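Local coordinates for protein peptidoglycan-N-acetylglucosamine deacetylase BC_1974 (Bacillus cereus, PDB 5N1P) that removes the acetyl group from N-acetylglucosamine residues of peptidoglycan by metal-dependent hydrolysis, releasing acetate, at residues T7-P12 / G57-T62; T31-G36 / P93-P98; A66-N71 / V75-E80; N38-P43 / Q82-N87. All coordinates share one frame; numbering follows the deposited sequence. Where two conformers were deposited one is given.

Interaction 1: T7-P12 / G57-T62; sequences TFDDGP and GMHSMT. With ZN (zinc ion), chain F; 8GK (~{N}-oxidanylnaphthalene-1-carboxamide), chain E.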
# COMPACT_ATOMS: atom_id res chain seq x y z
N THR A 7 2.01 1.84 -4.04
CA THR A 7 1.56 1.06 -2.88
C THR A 7 0.49 0.06 -3.30
O THR A 7 -0.38 0.36 -4.13
CB THR A 7 1.01 1.95 -1.72
OG1 THR A 7 -0.25 2.55 -2.09
CG2 THR A 7 2.02 3.06 -1.36
N PHE A 8 0.57 -1.14 -2.74
CA PHE A 8 -0.30 -2.23 -3.14
C PHE A 8 -0.99 -2.79 -1.92
O PHE A 8 -0.34 -3.28 -1.01
CB PHE A 8 0.49 -3.34 -3.84
CG PHE A 8 1.17 -2.89 -5.08
CD1 PHE A 8 0.48 -2.83 -6.27
CD2 PHE A 8 2.50 -2.48 -5.05
CE1 PHE A 8 1.10 -2.39 -7.45
CE2 PHE A 8 3.14 -2.04 -6.22
CZ PHE A 8 2.43 -1.99 -7.41
N ASP A 9 -2.32 -2.73 -1.92
CA ASP A 9 -3.16 -3.16 -0.80
C ASP A 9 -3.81 -4.52 -1.01
O ASP A 9 -4.06 -4.93 -2.15
CB ASP A 9 -4.31 -2.16 -0.58
CG ASP A 9 -3.87 -0.84 0.03
OD1 ASP A 9 -2.66 -0.65 0.27
OD2 ASP A 9 -4.76 0.02 0.27
N ASP A 10 -4.11 -5.18 0.11
CA ASP A 10 -5.06 -6.30 0.25
C ASP A 10 -4.40 -7.67 0.05
O ASP A 10 -5.08 -8.69 0.17
CB ASP A 10 -6.27 -6.20 -0.70
CG ASP A 10 -7.13 -4.95 -0.48
OD1 ASP A 10 -7.00 -4.26 0.55
OD2 ASP A 10 -8.00 -4.67 -1.34
N GLY A 11 -3.10 -7.70 -0.23
CA GLY A 11 -2.42 -8.96 -0.47
C GLY A 11 -1.79 -9.60 0.77
O GLY A 11 -2.12 -9.24 1.91
N PRO A 12 -0.88 -10.56 0.56
CA PRO A 12 -0.48 -11.05 -0.77
C PRO A 12 -1.52 -11.92 -1.44
O PRO A 12 -2.54 -12.30 -0.84
CB PRO A 12 0.79 -11.88 -0.49
CG PRO A 12 1.21 -11.53 0.92
CD PRO A 12 -0.06 -11.15 1.64
N GLY A 57 3.95 -3.32 5.20
CA GLY A 57 3.17 -2.73 6.28
C GLY A 57 1.83 -3.42 6.45
O GLY A 57 1.56 -4.43 5.81
N MET A 58 0.98 -2.83 7.29
CA MET A 58 -0.25 -3.49 7.72
C MET A 58 -1.51 -2.87 7.11
O MET A 58 -1.61 -1.66 6.99
CB MET A 58 -0.39 -3.42 9.25
CG MET A 58 0.56 -4.36 10.00
SD MET A 58 2.24 -3.75 10.17
CE MET A 58 1.92 -2.23 11.07
N HIS A 59 -2.47 -3.73 6.79
CA HIS A 59 -3.77 -3.28 6.23
C HIS A 59 -4.95 -3.90 6.99
O HIS A 59 -6.05 -3.95 6.46
CB HIS A 59 -3.86 -3.64 4.74
CG HIS A 59 -4.94 -2.91 3.99
ND1 HIS A 59 -5.21 -1.57 4.16
CD2 HIS A 59 -5.77 -3.34 3.01
CE1 HIS A 59 -6.18 -1.21 3.33
NE2 HIS A 59 -6.54 -2.27 2.62
N SER A 60 -4.68 -4.35 8.22
CA SER A 60 -5.64 -4.86 9.21
C SER A 60 -5.87 -6.37 9.09
O SER A 60 -5.25 -7.05 8.26
CB SER A 60 -6.99 -4.12 9.14
OG SER A 60 -7.88 -4.70 8.18
N MET A 61 -6.74 -6.89 9.95
CA MET A 61 -7.08 -8.31 9.99
C MET A 61 -8.39 -8.60 9.26
O MET A 61 -8.50 -9.55 8.49
CB MET A 61 -7.20 -8.80 11.44
CG MET A 61 -5.93 -8.75 12.25
SD MET A 61 -4.55 -9.75 11.60
CE MET A 61 -5.26 -11.38 11.53
N THR A 62 -9.39 -7.76 9.53
CA THR A 62 -10.75 -8.02 9.05
C THR A 62 -11.14 -7.17 7.85
O THR A 62 -12.09 -7.52 7.14
CB THR A 62 -11.78 -7.76 10.16
OG1 THR A 62 -11.81 -6.35 10.48
CG2 THR A 62 -11.42 -8.55 11.41
ZN ZN F . -8.12 -2.55 1.22
C1 8GK E . -8.82 0.32 0.56
C2 8GK E . -9.89 1.28 0.15
C3 8GK E . -11.13 0.77 -0.19
C4 8GK E . -12.15 1.64 -0.57
C5 8GK E . -11.93 3.02 -0.59
C6 8GK E . -10.69 3.52 -0.25
C7 8GK E . -9.67 2.65 0.13
C8 8GK E . -13.39 1.11 -0.91
C9 8GK E . -13.62 -0.26 -0.89
C10 8GK E . -12.60 -1.13 -0.52
C11 8GK E . -11.36 -0.60 -0.17
O12 8GK E . -8.99 -0.26 1.62
N13 8GK E . -7.76 0.08 -0.20
O14 8GK E . -7.23 -1.21 -0.16
O HOH W 1 -9.48 -2.83 -0.61
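Asp-10 and His-59 meet through a shared zinc ion, a worked example of a metal site assembled from two strand ends. Coordination comes first. Asp-10 OD1 lies 2.1 Å from the zinc and His-59 NE2 likewise 2.1 Å from it, with the carboxylate nearly coplanar with the imidazole ring (23°). His-63 completes the Asp-His-His set of the TFDD and HSxxH motifs of this deacetylase family. The hydroxamate chelates the metal through 8GK O14 at 2.1 Å and, more loosely, 8GK O12 at 2.5 Å from the zinc. A water fills the sixth position and donates a hydrogen bond to Asp-10 OD2 (2.5 Å).

Packing joins the second pair: Asp-9 CB makes a CH-pi contact over one face of the His-59 ring, 4.2 Å from its centroid. Asp-9, the inferred proton acceptor, brings OD2 to 2.8 Å from 8GK O14, while its OD1 forms a salt bridge with Arg-97. His-59 ND1 is hydrogen-bonded to the Arg-97 carbonyl; together with the zinc bond at NE2, this sets the ring's rotation.

Strands 2-9 and 55-58 thus deliver their ligands from the C-terminal ends of the parallel sheet, with strand 31-34 between them and strand 157-163 flanking Asp-9 and Asp-10.

Interaction 2: T31-G36 / P93-P98; sequences TFFLIG and PKLTRP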
# COMPACT_ATOMS: atom_id res chain seq x y z
N THR A 31 5.73 -0.47 -1.96
CA THR A 31 5.24 -0.62 -0.59
C THR A 31 4.00 -1.49 -0.62
O THR A 31 3.14 -1.31 -1.48
CB THR A 31 4.93 0.77 0.02
OG1 THR A 31 6.14 1.54 0.06
CG2 THR A 31 4.34 0.66 1.42
N PHE A 32 3.91 -2.46 0.29
CA PHE A 32 2.81 -3.42 0.32
C PHE A 32 2.09 -3.34 1.65
O PHE A 32 2.75 -3.35 2.68
CB PHE A 32 3.33 -4.85 0.12
CG PHE A 32 3.85 -5.10 -1.26
CD1 PHE A 32 5.16 -4.79 -1.59
CD2 PHE A 32 3.02 -5.60 -2.25
CE1 PHE A 32 5.64 -4.99 -2.87
CE2 PHE A 32 3.49 -5.83 -3.53
CZ PHE A 32 4.80 -5.52 -3.85
N PHE A 33 0.76 -3.31 1.63
CA PHE A 33 -0.03 -3.26 2.86
C PHE A 33 -0.89 -4.51 2.92
O PHE A 33 -1.78 -4.71 2.09
CB PHE A 33 -0.89 -1.98 2.90
CG PHE A 33 -0.07 -0.72 3.03
CD1 PHE A 33 0.56 -0.41 4.24
CD2 PHE A 33 0.04 0.17 1.97
CE1 PHE A 33 1.29 0.76 4.38
CE2 PHE A 33 0.78 1.35 2.10
CZ PHE A 33 1.40 1.64 3.30
N LEU A 34 -0.56 -5.37 3.88
CA LEU A 34 -1.03 -6.75 3.87
C LEU A 34 -2.17 -6.99 4.85
O LEU A 34 -2.20 -6.43 5.94
CB LEU A 34 0.13 -7.68 4.22
CG LEU A 34 1.41 -7.51 3.39
CD1 LEU A 34 2.37 -8.64 3.78
CD2 LEU A 34 1.08 -7.53 1.91
N ILE A 35 -3.08 -7.89 4.46
CA ILE A 35 -4.18 -8.32 5.31
C ILE A 35 -3.77 -9.59 6.05
O ILE A 35 -3.20 -10.49 5.45
CB ILE A 35 -5.44 -8.57 4.50
CG1 ILE A 35 -5.93 -7.25 3.90
CG2 ILE A 35 -6.51 -9.23 5.36
CD1 ILE A 35 -7.16 -7.38 3.02
N GLY A 36 -4.04 -9.64 7.35
CA GLY A 36 -3.54 -10.73 8.19
C GLY A 36 -3.81 -12.14 7.69
O GLY A 36 -2.91 -12.97 7.72
N PRO A 93 6.75 -3.82 11.53
CA PRO A 93 6.53 -2.58 10.77
C PRO A 93 5.72 -1.57 11.55
O PRO A 93 4.88 -1.99 12.35
CB PRO A 93 5.75 -3.04 9.56
CG PRO A 93 6.02 -4.54 9.47
CD PRO A 93 6.12 -4.98 10.88
N LYS A 94 5.93 -0.29 11.28
CA LYS A 94 5.16 0.76 11.96
C LYS A 94 4.07 1.37 11.09
O LYS A 94 3.14 1.96 11.61
CB LYS A 94 6.09 1.87 12.46
CG LYS A 94 7.10 1.41 13.51
CD LYS A 94 6.41 0.66 14.66
CE LYS A 94 7.40 0.21 15.75
NZ LYS A 94 8.19 -1.00 15.37
N LEU A 95 4.18 1.25 9.76
CA LEU A 95 3.24 1.95 8.88
C LEU A 95 1.99 1.13 8.60
O LEU A 95 2.06 -0.04 8.24
CB LEU A 95 3.93 2.33 7.57
CG LEU A 95 3.10 3.23 6.64
CD1 LEU A 95 2.85 4.60 7.28
CD2 LEU A 95 3.83 3.35 5.30
N THR A 96 0.84 1.77 8.77
CA THR A 96 -0.45 1.18 8.48
C THR A 96 -1.13 1.96 7.36
O THR A 96 -0.89 3.15 7.18
CB THR A 96 -1.37 1.17 9.72
OG1 THR A 96 -1.80 2.51 10.01
CG2 THR A 96 -0.64 0.61 10.92
N ARG A 97 -1.96 1.25 6.60
CA ARG A 97 -2.81 1.85 5.57
C ARG A 97 -4.25 1.52 5.96
O ARG A 97 -4.63 0.35 6.06
CB ARG A 97 -2.43 1.28 4.20
CG ARG A 97 -3.48 1.26 3.09
CD ARG A 97 -3.72 2.62 2.43
NE ARG A 97 -2.57 3.38 1.96
CZ ARG A 97 -1.94 3.21 0.80
NH1 ARG A 97 -2.27 2.20 -0.01
NH2 ARG A 97 -0.94 4.02 0.45
N PRO A 98 -5.07 2.55 6.24
CA PRO A 98 -6.43 2.25 6.70
C PRO A 98 -7.31 1.68 5.60
O PRO A 98 -7.40 2.26 4.52
CB PRO A 98 -6.99 3.62 7.14
CG PRO A 98 -5.81 4.53 7.22
CD PRO A 98 -4.76 3.99 6.27
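The second shell of the zinc site is built here, where Phe-33 of the central sheet meets Arg-97 of the RPPY motif characteristic of these NodB-type deacetylases. Arg-97 approaches from over one face of the phenyl ring: its CB sits 3.4 Å from the Phe-33 centroid and only 15° off the ring normal, a CH-pi contact close to the middle of the ring. Nearest of all are Arg-97 CB and Phe-33 CG, at 3.3 Å, so the packing is tight. CG of the arginine is anti to the backbone N (chi1 155°), and bends at the next two torsions bring the guanidinium round to the rim of the same ring. There CZ of Arg-97 lies 3.5 Å from CE2 of Phe-33, which stands over the guanidinium face, although the two planes are inclined by 47°. Leu-95 comes from another direction, at the ring edge, with its CD2 methyl 3.6 Å from Phe-33 CZ.

Beyond the ring, the arginine is gripped by polar partners: NE bonds to the carbonyl of Trp-122, and NH1 serves both Thr-7 OG1 and the carboxylate of Asp-9. The chemistry is therefore divided along one side chain. Its CB lies on the face of the phenyl ring and its tilted guanidinium meets the ring's rim, while NE and NH1 make directed bonds, an arrangement consistent with Arg-97, backed by Phe-33, orienting Asp-9, the inferred proton acceptor.

Interaction 3: A66-N71 / V75-E80; sequences AKLYKN and VNEMKE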
# COMPACT_ATOMS: atom_id res chain seq x y z
N ALA A 66 -16.92 -1.29 10.17
CA ALA A 66 -17.60 -1.16 11.46
C ALA A 66 -16.70 -1.57 12.64
O ALA A 66 -16.68 -0.90 13.68
CB ALA A 66 -18.88 -1.99 11.46
N LYS A 67 -15.97 -2.67 12.48
CA LYS A 67 -15.07 -3.13 13.52
C LYS A 67 -13.91 -2.16 13.75
O LYS A 67 -13.58 -1.85 14.90
CB LYS A 67 -14.51 -4.52 13.18
CG LYS A 67 -15.54 -5.64 13.27
CD LYS A 67 -14.93 -6.99 12.91
CE LYS A 67 -15.97 -8.11 13.03
NZ LYS A 67 -15.39 -9.43 12.64
N LEU A 68 -13.30 -1.70 12.67
CA LEU A 68 -12.12 -0.87 12.79
C LEU A 68 -12.38 0.51 13.38
O LEU A 68 -11.63 0.98 14.22
CB LEU A 68 -11.47 -0.69 11.42
CG LEU A 68 -10.90 -1.96 10.78
CD1 LEU A 68 -10.66 -1.76 9.28
CD2 LEU A 68 -9.61 -2.36 11.46
N TYR A 69 -13.45 1.16 12.91
CA TYR A 69 -13.63 2.57 13.21
C TYR A 69 -14.72 2.80 14.25
O TYR A 69 -14.44 3.36 15.31
CB TYR A 69 -13.90 3.34 11.92
CG TYR A 69 -12.79 3.08 10.92
CD1 TYR A 69 -11.47 3.40 11.23
CD2 TYR A 69 -13.05 2.50 9.69
CE1 TYR A 69 -10.43 3.15 10.34
CE2 TYR A 69 -12.02 2.24 8.79
CZ TYR A 69 -10.71 2.57 9.13
OH TYR A 69 -9.69 2.31 8.26
N LYS A 70 -15.94 2.34 13.98
CA LYS A 70 -17.03 2.51 14.94
C LYS A 70 -16.77 1.75 16.25
O LYS A 70 -16.93 2.31 17.34
CB LYS A 70 -18.35 2.05 14.33
CG LYS A 70 -18.46 2.42 12.87
CD LYS A 70 -19.86 2.18 12.33
CE LYS A 70 -20.00 2.75 10.94
NZ LYS A 70 -20.59 4.12 10.94
N ASN A 71 -16.38 0.49 16.14
CA ASN A 71 -16.10 -0.34 17.31
C ASN A 71 -14.68 -0.09 17.84
O ASN A 71 -14.29 -0.62 18.88
CB ASN A 71 -16.29 -1.82 16.99
CG ASN A 71 -17.72 -2.16 16.63
OD1 ASN A 71 -18.61 -1.31 16.68
ND2 ASN A 71 -17.96 -3.41 16.27
N VAL A 75 -6.42 -0.06 16.06
CA VAL A 75 -5.05 -0.26 16.54
C VAL A 75 -4.84 -1.72 16.97
O VAL A 75 -3.79 -2.29 16.68
CB VAL A 75 -4.70 0.70 17.69
CG1 VAL A 75 -3.29 0.43 18.18
CG2 VAL A 75 -4.81 2.14 17.20
N ASN A 76 -5.84 -2.33 17.60
CA ASN A 76 -5.73 -3.74 17.96
C ASN A 76 -5.47 -4.62 16.73
O ASN A 76 -4.60 -5.50 16.76
CB ASN A 76 -6.98 -4.22 18.70
CG ASN A 76 -7.14 -3.57 20.06
OD1 ASN A 76 -6.15 -3.17 20.68
ND2 ASN A 76 -8.38 -3.46 20.53
N GLU A 77 -6.21 -4.38 15.65
CA GLU A 77 -6.02 -5.18 14.44
C GLU A 77 -4.66 -4.94 13.82
O GLU A 77 -4.03 -5.87 13.33
CB GLU A 77 -7.09 -4.88 13.41
CG GLU A 77 -8.46 -5.43 13.80
CD GLU A 77 -9.36 -5.65 12.59
OE1 GLU A 77 -8.84 -5.76 11.46
OE2 GLU A 77 -10.59 -5.73 12.78
N MET A 78 -4.22 -3.69 13.80
CA MET A 78 -2.93 -3.40 13.20
C MET A 78 -1.79 -4.05 14.00
O MET A 78 -0.83 -4.54 13.41
CB MET A 78 -2.71 -1.90 13.06
CG MET A 78 -3.65 -1.26 12.03
SD MET A 78 -3.51 -2.02 10.40
CE MET A 78 -4.71 -1.08 9.49
N LYS A 79 -1.93 -4.08 15.33
CA LYS A 79 -0.95 -4.72 16.20
C LYS A 79 -0.92 -6.23 15.96
O LYS A 79 0.15 -6.84 15.94
CB LYS A 79 -1.23 -4.41 17.68
CG LYS A 79 -0.02 -4.65 18.58
CD LYS A 79 -0.27 -4.16 20.00
CE LYS A 79 0.87 -4.57 20.93
NZ LYS A 79 0.64 -4.13 22.34
N GLU A 80 -2.09 -6.83 15.75
CA GLU A 80 -2.13 -8.27 15.51
C GLU A 80 -1.45 -8.61 14.19
O GLU A 80 -0.69 -9.58 14.09
CB GLU A 80 -3.58 -8.78 15.51
CG GLU A 80 -3.66 -10.28 15.30
CD GLU A 80 -5.08 -10.82 15.38
OE1 GLU A 80 -6.01 -10.06 15.72
OE2 GLU A 80 -5.26 -12.02 15.08
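Glu-77 reaches from helix 74-89 toward Leu-68 and Lys-67 on helix 65-70, and its course illustrates how a buried acid can join two consecutive helices with no hydrogen bond between residues 66-71 and 75-80. At its root, Glu-77 CB is 4.1 Å from Leu-68 CD2. The next carbon, CG, passes the same methyl at 4.0 Å from Leu-68 CD2, and the extended chain (chi2 -157°) lays the carboxylate against that methyl. Contact tightens there: Glu-77 CD is 3.5 Å from Leu-68 CD2, and Glu-77 OE1 also lies 3.5 Å from Leu-68 CD2. The glutamate thus passes a single leucine methyl along its whole length, the two side chains crossing at about a right angle. At the tip, OE2 also comes within 4.1 Å of Lys-67 CB. The lysine then leads away, leaving its NZ 6.1 Å from Glu-77 OE2, too far for a salt bridge, although opposite charges at that range may still attract.

Both carboxylate oxygens are satisfied elsewhere, in the loop that carries the metal histidines. OE1 accepts the backbone N-H of Met-61, and OE2 is hydrogen-bonded to the hydroxyl of Thr-62.

Helix 65-70 includes a wider, pi-type turn, with a bond from Asn-71 N to Ala-66 O (2.8 Å), and a short connection leads straight into helix 74-89. The two consecutive helices pack side chain to side chain: Leu-68 and Tyr-69 turn to the loop at Pro-98 and Pro-99, where the Tyr-69 hydroxyl bonds to the Pro-99 carbonyl, and Val-75 packs on helix 108-116.

Interaction 4: N38-P43 / Q82-N87; sequences NVKEFP and QGLIAN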
# COMPACT_ATOMS: atom_id res chain seq x y z
N ASN A 38 -4.09 -13.15 4.72
CA ASN A 38 -3.23 -13.44 3.58
C ASN A 38 -1.76 -13.56 3.97
O ASN A 38 -0.99 -14.27 3.31
CB ASN A 38 -3.42 -12.36 2.50
CG ASN A 38 -4.81 -12.38 1.91
OD1 ASN A 38 -5.51 -13.39 1.96
ND2 ASN A 38 -5.23 -11.25 1.35
N VAL A 39 -1.36 -12.88 5.04
CA VAL A 39 -0.03 -13.07 5.59
C VAL A 39 0.13 -14.53 6.01
O VAL A 39 1.17 -15.16 5.78
CB VAL A 39 0.21 -12.13 6.78
CG1 VAL A 39 1.52 -12.46 7.48
CG2 VAL A 39 0.21 -10.67 6.32
N LYS A 40 -0.91 -15.07 6.62
CA LYS A 40 -0.87 -16.44 7.09
C LYS A 40 -0.86 -17.44 5.93
O LYS A 40 -0.19 -18.47 6.00
CB LYS A 40 -2.05 -16.70 8.03
CG LYS A 40 -1.88 -16.02 9.38
CD LYS A 40 -2.99 -16.37 10.36
CE LYS A 40 -4.25 -15.56 10.14
NZ LYS A 40 -5.08 -15.51 11.38
N GLU A 41 -1.58 -17.12 4.86
CA GLU A 41 -1.68 -18.05 3.74
C GLU A 41 -0.45 -17.99 2.83
O GLU A 41 -0.06 -19.00 2.24
CB GLU A 41 -2.94 -17.79 2.91
CG GLU A 41 -3.05 -18.73 1.71
CD GLU A 41 -4.36 -18.62 0.97
OE1 GLU A 41 -5.16 -17.72 1.28
OE2 GLU A 41 -4.59 -19.45 0.06
N PHE A 42 0.15 -16.81 2.71
CA PHE A 42 1.27 -16.60 1.79
C PHE A 42 2.55 -16.08 2.46
O PHE A 42 3.08 -15.05 2.04
CB PHE A 42 0.86 -15.62 0.69
CG PHE A 42 -0.34 -16.04 -0.10
CD1 PHE A 42 -0.22 -16.95 -1.13
CD2 PHE A 42 -1.59 -15.50 0.17
CE1 PHE A 42 -1.33 -17.34 -1.87
CE2 PHE A 42 -2.70 -15.88 -0.57
CZ PHE A 42 -2.57 -16.80 -1.59
N PRO A 43 3.08 -16.79 3.46
CA PRO A 43 4.25 -16.27 4.18
C PRO A 43 5.47 -16.11 3.28
O PRO A 43 6.26 -15.20 3.49
CB PRO A 43 4.53 -17.33 5.26
CG PRO A 43 3.40 -18.29 5.20
CD PRO A 43 2.73 -18.16 3.89
N GLN A 82 0.76 -6.76 12.64
CA GLN A 82 2.18 -6.48 12.85
C GLN A 82 2.92 -7.71 13.37
O GLN A 82 4.00 -8.05 12.88
CB GLN A 82 2.32 -5.32 13.83
CG GLN A 82 3.75 -4.89 14.11
CD GLN A 82 3.80 -3.95 15.28
OE1 GLN A 82 3.40 -4.29 16.39
NE2 GLN A 82 4.30 -2.73 15.04
N GLY A 83 2.32 -8.39 14.34
CA GLY A 83 2.94 -9.57 14.94
C GLY A 83 3.06 -10.71 13.94
O GLY A 83 4.07 -11.43 13.94
N LEU A 84 2.05 -10.90 13.10
CA LEU A 84 2.09 -11.94 12.07
C LEU A 84 3.23 -11.69 11.08
O LEU A 84 3.95 -12.62 10.70
CB LEU A 84 0.76 -11.99 11.32
CG LEU A 84 -0.42 -12.52 12.13
CD1 LEU A 84 -1.71 -12.40 11.31
CD2 LEU A 84 -0.18 -13.97 12.54
N ILE A 85 3.37 -10.44 10.67
CA ILE A 85 4.46 -10.09 9.76
C ILE A 85 5.82 -10.29 10.45
O ILE A 85 6.74 -10.87 9.85
CB ILE A 85 4.28 -8.65 9.26
CG1 ILE A 85 3.05 -8.58 8.36
CG2 ILE A 85 5.51 -8.19 8.48
CD1 ILE A 85 2.57 -7.17 8.07
N ALA A 86 5.94 -9.84 11.70
CA ALA A 86 7.19 -9.94 12.44
C ALA A 86 7.63 -11.38 12.62
O ALA A 86 8.83 -11.67 12.66
CB ALA A 86 7.06 -9.25 13.79
N ASN A 87 6.67 -12.29 12.72
CA ASN A 87 6.97 -13.72 12.87
C ASN A 87 7.74 -14.26 11.67
O ASN A 87 8.49 -15.22 11.78
CB ASN A 87 5.68 -14.53 13.04
CG ASN A 87 5.05 -14.33 14.40
OD1 ASN A 87 5.73 -14.04 15.38
ND2 ASN A 87 3.73 -14.50 14.46
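Val-39 presses both of its methyl groups against helix 74-89, one on Leu-84 and the other on Ile-85. CG1, anti to the backbone N (chi1 172°), lies 3.9 Å from Leu-84 CB and touches the peptide oxygen too, at 4.0 Å from Leu-84 O. CG2 turns to the inner neighbour and meets Ile-85 CG1 at 4.1 Å; these two side chains cross at about a right angle. A branched residue can in this way straddle two successive positions of the facing helix, a simple case of apolar helix packing.

Toward the solvent the contact is completed by the aliphatic part of Lys-40. Its CG sits equally near both methyls at the tip of the leucine, 4.1 Å from Leu-84 CD1 and 4.1 Å from Leu-84 CD2, before the chain bends at chi3. No hydrogen bond links the segments; what joins them directly is van der Waals contact between aliphatic groups.

Helix 36-41 follows strand 31-34 and gives way at Phe-42, the N-cap of helix 43-51, whose first residue, Pro-43, leans on Ile-88 of helix 74-89. On the inner side, Ile-85 reaches Val-56 and Met-58 of strand 55-58, while Leu-84 rests on Met-61 in the loop that follows that strand.

In the fold
Interactions 1 and 2 form one unit, their centres about 5 Å apart: a backbone hydrogen bond from Gly-57 N to Phe-32 O, 2.8 Å, belongs to the pairing of strands 31-34 and 55-58. The two helical contacts lie farther out. Interaction 3, centred about 14 Å from the centre of interaction 1, reaches the zinc loop through Glu-77, whose OE2 stands 2.7 Å from Thr-62 OG1. Interaction 4, whose centre is about 11 Å from those of both 1 and 2, is linked to interaction 2 by a probable bond of 2.8 Å from Gln-82 NE2 to Pro-93 O. Helix 74-89 serves interactions 3 and 4; the Leu-68 side chain lies about 8 Å and that of Val-39 about 13 Å from the zinc.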